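Side-chain contacts in proline dehydrogenase (Bradyrhizobium japonicum USDA 110, PDB 3HAZ), which probably oxidises proline to glutamate in two steps, pairing an FAD-dependent proline dehydrogenase with an NAD-dependent aldehyde dehydrogenase in one chain: residues A[507-510]-A[511-515]; A[15-18]-A[19-22]. All blocks are in the same frame, centred on the assembly; numbering follows the deposited sequence.

In the fold
Interaction 2 comes first along the chain, where residues 15-18 run into helix 18-28 near the N-terminus; interaction 1 follows almost five hundred residues later, in the loop between helices 487-491 and 524-536. Their centres lie 22 Å apart and their nearest atoms about 11 Å, so they do not touch. D18 lies close to the FAD site, its side chain about 4 Å from that of T367, an FAD-binding residue, and about 8 Å from the FAD itself, while the side chain of L508 is about 11 Å from that of T367. Interaction 1 packs side chains on helix 604-629 of the aldehyde dehydrogenase section.

Interaction 1: A[507-510]-A[511-515]; sequences DLFA and PERRN
R513 lays its guanidinium flat over one face of the F509 ring, the two planes only 15° apart. CZ of R513 stands 3.9 Å from the centroid of the F509 ring, close enough to the ring normal for a cation-pi contact, and NH2 sits over the middle of the face. On the opposite face rests L508 CB. N515 comes to the ring edge instead: its OD1 lies 3.5 Å from F509 CE1, the amide plane turned 67° from the ring. The backbone makes this possible by doubling back. A type I turn runs from D507 to A510, closed by A510 N to D507 O at 3.1 Å, and a cis peptide bond before P511 carries the chain on, where E512 N reaches F509 O in a weak, bent bond of 2.9 Å. Water 1 spans the mouth of the bend, accepting a hydrogen bond from F509 N at 2.9 Å and donating one to R513 O at 2.8 Å. With CG set between its backbone N and carbonyl carbon (chi1 68°), R513 runs alongside the phenylalanine. Were F509 an alanine, the R513 guanidinium would probably lose the surface it stacks on and be freer to turn. Further out, R513 NH2 bonds weakly to V951 O, N515 ND2 is held by P505 O, and P636 of the second subunit packs on F509.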
loop_
_atom_site.group_PDB
_atom_site.type_symbol
_atom_site.label_atom_id
_atom_site.label_comp_id
_atom_site.label_asym_id
_atom_site.label_seq_id
_atom_site.Cartn_x
_atom_site.Cartn_y
_atom_site.Cartn_z
ATOM N N ASP A 507 8.822 16.924 20.844
ATOM C CA ASP A 507 8.635 15.950 19.767
ATOM C C ASP A 507 8.881 16.536 18.384
ATOM O O ASP A 507 8.522 15.930 17.373
ATOM C CB ASP A 507 7.214 15.385 19.813
ATOM C CG ASP A 507 6.984 14.505 21.021
ATOM O OD1 ASP A 507 7.967 13.911 21.518
ATOM O OD2 ASP A 507 5.828 14.416 21.474
ATOM N N LEU A 508 9.499 17.709 18.344
ATOM C CA LEU A 508 9.701 18.420 17.087
ATOM C C LEU A 508 10.394 17.558 16.035
ATOM O O LEU A 508 10.105 17.681 14.845
ATOM C CB LEU A 508 10.496 19.705 17.319
ATOM C CG LEU A 508 10.437 20.743 16.196
ATOM C CD1 LEU A 508 9.010 21.240 16.005
ATOM C CD2 LEU A 508 11.387 21.905 16.476
ATOM N N PHE A 509 11.299 16.682 16.471
ATOM C CA PHE A 509 12.097 15.899 15.529
ATOM C C PHE A 509 11.738 14.422 15.525
ATOM O O PHE A 509 12.379 13.641 14.831
ATOM C CB PHE A 509 13.597 16.052 15.810
ATOM C CG PHE A 509 14.045 17.471 15.916
ATOM C CD1 PHE A 509 14.531 17.971 17.115
ATOM C CD2 PHE A 509 13.964 18.318 14.822
ATOM C CE1 PHE A 509 14.934 19.297 17.220
ATOM C CE2 PHE A 509 14.370 19.641 14.919
ATOM C CZ PHE A 509 14.860 20.128 16.121
ATOM N N ALA A 510 10.729 14.034 16.302
ATOM C CA ALA A 510 10.289 12.639 16.317
ATOM C C ALA A 510 9.903 12.230 14.902
ATOM O O ALA A 510 9.381 13.040 14.145
ATOM C CB ALA A 510 9.112 12.446 17.274
ATOM N N PRO A 511 10.158 10.968 14.542
ATOM C CA PRO A 511 10.692 9.941 15.435
ATOM C C PRO A 511 12.211 9.843 15.374
ATOM O O PRO A 511 12.766 8.927 15.974
ATOM C CB PRO A 511 10.075 8.675 14.855
ATOM C CG PRO A 511 10.169 8.924 13.366
ATOM C CD PRO A 511 9.979 10.437 13.178
ATOM N N GLU A 512 12.865 10.764 14.668
ATOM C CA GLU A 512 14.326 10.748 14.551
ATOM C C GLU A 512 15.004 10.778 15.920
ATOM O O GLU A 512 15.703 9.838 16.295
ATOM C CB GLU A 512 14.825 11.921 13.703
ATOM C CG GLU A 512 13.956 12.245 12.502
ATOM C CD GLU A 512 13.648 11.026 11.655
ATOM O OE1 GLU A 512 12.554 10.987 11.047
ATOM O OE2 GLU A 512 14.493 10.108 11.599
ATOM N N ARG A 513 14.797 11.861 16.666
ATOM C CA ARG A 513 15.413 11.994 17.981
ATOM C C ARG A 513 14.559 12.868 18.886
ATOM O O ARG A 513 13.643 13.540 18.419
ATOM C CB ARG A 513 16.799 12.616 17.845
ATOM C CG ARG A 513 16.753 14.058 17.396
ATOM C CD ARG A 513 18.026 14.479 16.693
ATOM N NE ARG A 513 17.732 15.507 15.703
ATOM C CZ ARG A 513 17.811 16.810 15.939
ATOM N NH1 ARG A 513 18.197 17.244 17.131
ATOM N NH2 ARG A 513 17.512 17.673 14.981
ATOM N N ARG A 514 14.857 12.859 20.182
ATOM C CA ARG A 514 14.221 13.797 21.097
ATOM C C ARG A 514 14.862 15.181 20.991
ATOM O O ARG A 514 16.006 15.328 20.550
ATOM C CB ARG A 514 14.267 13.296 22.546
ATOM C CG ARG A 514 15.312 12.233 22.810
ATOM C CD ARG A 514 14.668 10.887 23.098
ATOM N NE ARG A 514 14.529 10.651 24.533
ATOM C CZ ARG A 514 13.889 9.615 25.066
ATOM N NH1 ARG A 514 13.821 9.484 26.385
ATOM N NH2 ARG A 514 13.315 8.712 24.282
ATOM N N ASN A 515 14.104 16.196 21.382
ATOM C CA ASN A 515 14.577 17.569 21.369
ATOM C C ASN A 515 15.028 17.919 22.781
ATOM O O ASN A 515 14.479 17.399 23.753
ATOM C CB ASN A 515 13.443 18.496 20.933
ATOM C CG ASN A 515 13.926 19.887 20.570
ATOM O OD1 ASN A 515 15.127 20.172 20.570
ATOM N ND2 ASN A 515 12.986 20.759 20.235
HETATM O O HOH W 1 11.714 15.475 19.067
#

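Interaction 2: A[15-18]-A[19-22]; sequences APDD and AEIA
D17 caps the N-terminus of helix 18-28, its carboxylate reaching over the first turn to the backbone of E20. From CB, which comes no nearer than 4.2 Å to E20 OE1, the side chain leads to CG, held anti to the backbone N (chi1 170°) and thereby carried forward over the amides of the first turn. One branch, OD1, lies 3.6 Å from A19 N. The other, OD2, does the capping: E20 N donates to D17 OD2 at 3.2 Å in a fairly straight bond. It meets that oxygen from above the carboxylate plane, 55° out of it. The same OD2 also lies against the methyl of A19 and the CG of E20. The E20 carboxylate, its plane turned 75° from that of D17, brings OE1 to 4.3 Å from D17 OD2; the two like charges probably repel somewhat, while the helix end would favour the negative charge of D17. The backbone takes up the regular helical pattern in the next bonds, weakly from I21 N to D17 O at 3.5 Å and then firmly from A22 N to D18 O at 2.9 Å. D18 OD1 forms a salt bridge with K318 NZ, and that ammonium also bonds to P16 O, tying the lead-in residues to the barrel part. The D18 side chain lies about 8 Å from the bound FAD. The I21 side chain, which also touches K318 and F366, reaches back toward the proline before the cap: I21 CD1 meets P16 CG at 4.2 Å.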
loop_
_atom_site.group_PDB
_atom_site.type_symbol
_atom_site.label_atom_id
_atom_site.label_comp_id
_atom_site.label_asym_id
_atom_site.label_seq_id
_atom_site.Cartn_x
_atom_site.Cartn_y
_atom_site.Cartn_z
ATOM N N ALA A 15 1.607 26.318 30.391
ATOM C CA ALA A 15 1.083 25.494 29.304
ATOM C C ALA A 15 0.466 24.185 29.787
ATOM O O ALA A 15 0.966 23.111 29.462
ATOM C CB ALA A 15 2.185 25.202 28.288
ATOM N N PRO A 16 -0.631 24.268 30.552
ATOM C CA PRO A 16 -1.297 23.054 31.047
ATOM C C PRO A 16 -1.880 22.199 29.922
ATOM O O PRO A 16 -1.971 22.650 28.775
ATOM C CB PRO A 16 -2.415 23.599 31.946
ATOM C CG PRO A 16 -2.633 25.008 31.501
ATOM C CD PRO A 16 -1.317 25.504 30.970
ATOM N N ASP A 17 -2.271 20.974 30.265
ATOM C CA ASP A 17 -2.764 19.989 29.299
ATOM C C ASP A 17 -4.136 20.350 28.730
ATOM O O ASP A 17 -5.096 20.556 29.475
ATOM C CB ASP A 17 -2.817 18.608 29.959
ATOM C CG ASP A 17 -3.535 17.576 29.110
ATOM O OD1 ASP A 17 -3.132 17.360 27.945
ATOM O OD2 ASP A 17 -4.502 16.971 29.618
ATOM N N ASP A 18 -4.225 20.403 27.403
ATOM C CA ASP A 18 -5.451 20.807 26.722
ATOM C C ASP A 18 -6.643 19.929 27.097
ATOM O O ASP A 18 -7.745 20.427 27.325
ATOM C CB ASP A 18 -5.260 20.767 25.203
ATOM C CG ASP A 18 -4.161 21.700 24.720
ATOM O OD1 ASP A 18 -3.016 21.607 25.222
ATOM O OD2 ASP A 18 -4.442 22.518 23.820
ATOM N N ALA A 19 -6.410 18.620 27.141
ATOM C CA ALA A 19 -7.465 17.638 27.380
ATOM C C ALA A 19 -8.205 17.875 28.692
ATOM O O ALA A 19 -9.436 17.842 28.734
ATOM C CB ALA A 19 -6.889 16.227 27.346
ATOM N N GLU A 20 -7.451 18.101 29.761
ATOM C CA GLU A 20 -8.042 18.356 31.071
ATOM C C GLU A 20 -8.877 19.634 31.076
ATOM O O GLU A 20 -9.887 19.724 31.777
ATOM C CB GLU A 20 -6.954 18.416 32.145
ATOM C CG GLU A 20 -6.181 17.107 32.283
ATOM C CD GLU A 20 -5.109 17.152 33.358
ATOM O OE1 GLU A 20 -4.638 18.262 33.685
ATOM O OE2 GLU A 20 -4.738 16.074 33.870
ATOM N N ILE A 21 -8.452 20.629 30.302
ATOM C CA ILE A 21 -9.238 21.855 30.168
ATOM C C ILE A 21 -10.528 21.541 29.417
ATOM O O ILE A 21 -11.617 21.933 29.839
ATOM C CB ILE A 21 -8.446 22.985 29.456
ATOM C CG1 ILE A 21 -7.296 23.466 30.348
ATOM C CG2 ILE A 21 -9.360 24.154 29.115
ATOM C CD1 ILE A 21 -6.394 24.488 29.692
ATOM N N ALA A 22 -10.399 20.810 28.314
ATOM C CA ALA A 22 -11.555 20.402 27.525
ATOM C C ALA A 22 -12.537 19.558 28.344
ATOM O O ALA A 22 -13.743 19.594 28.101
ATOM C CB ALA A 22 -11.106 19.640 26.282
#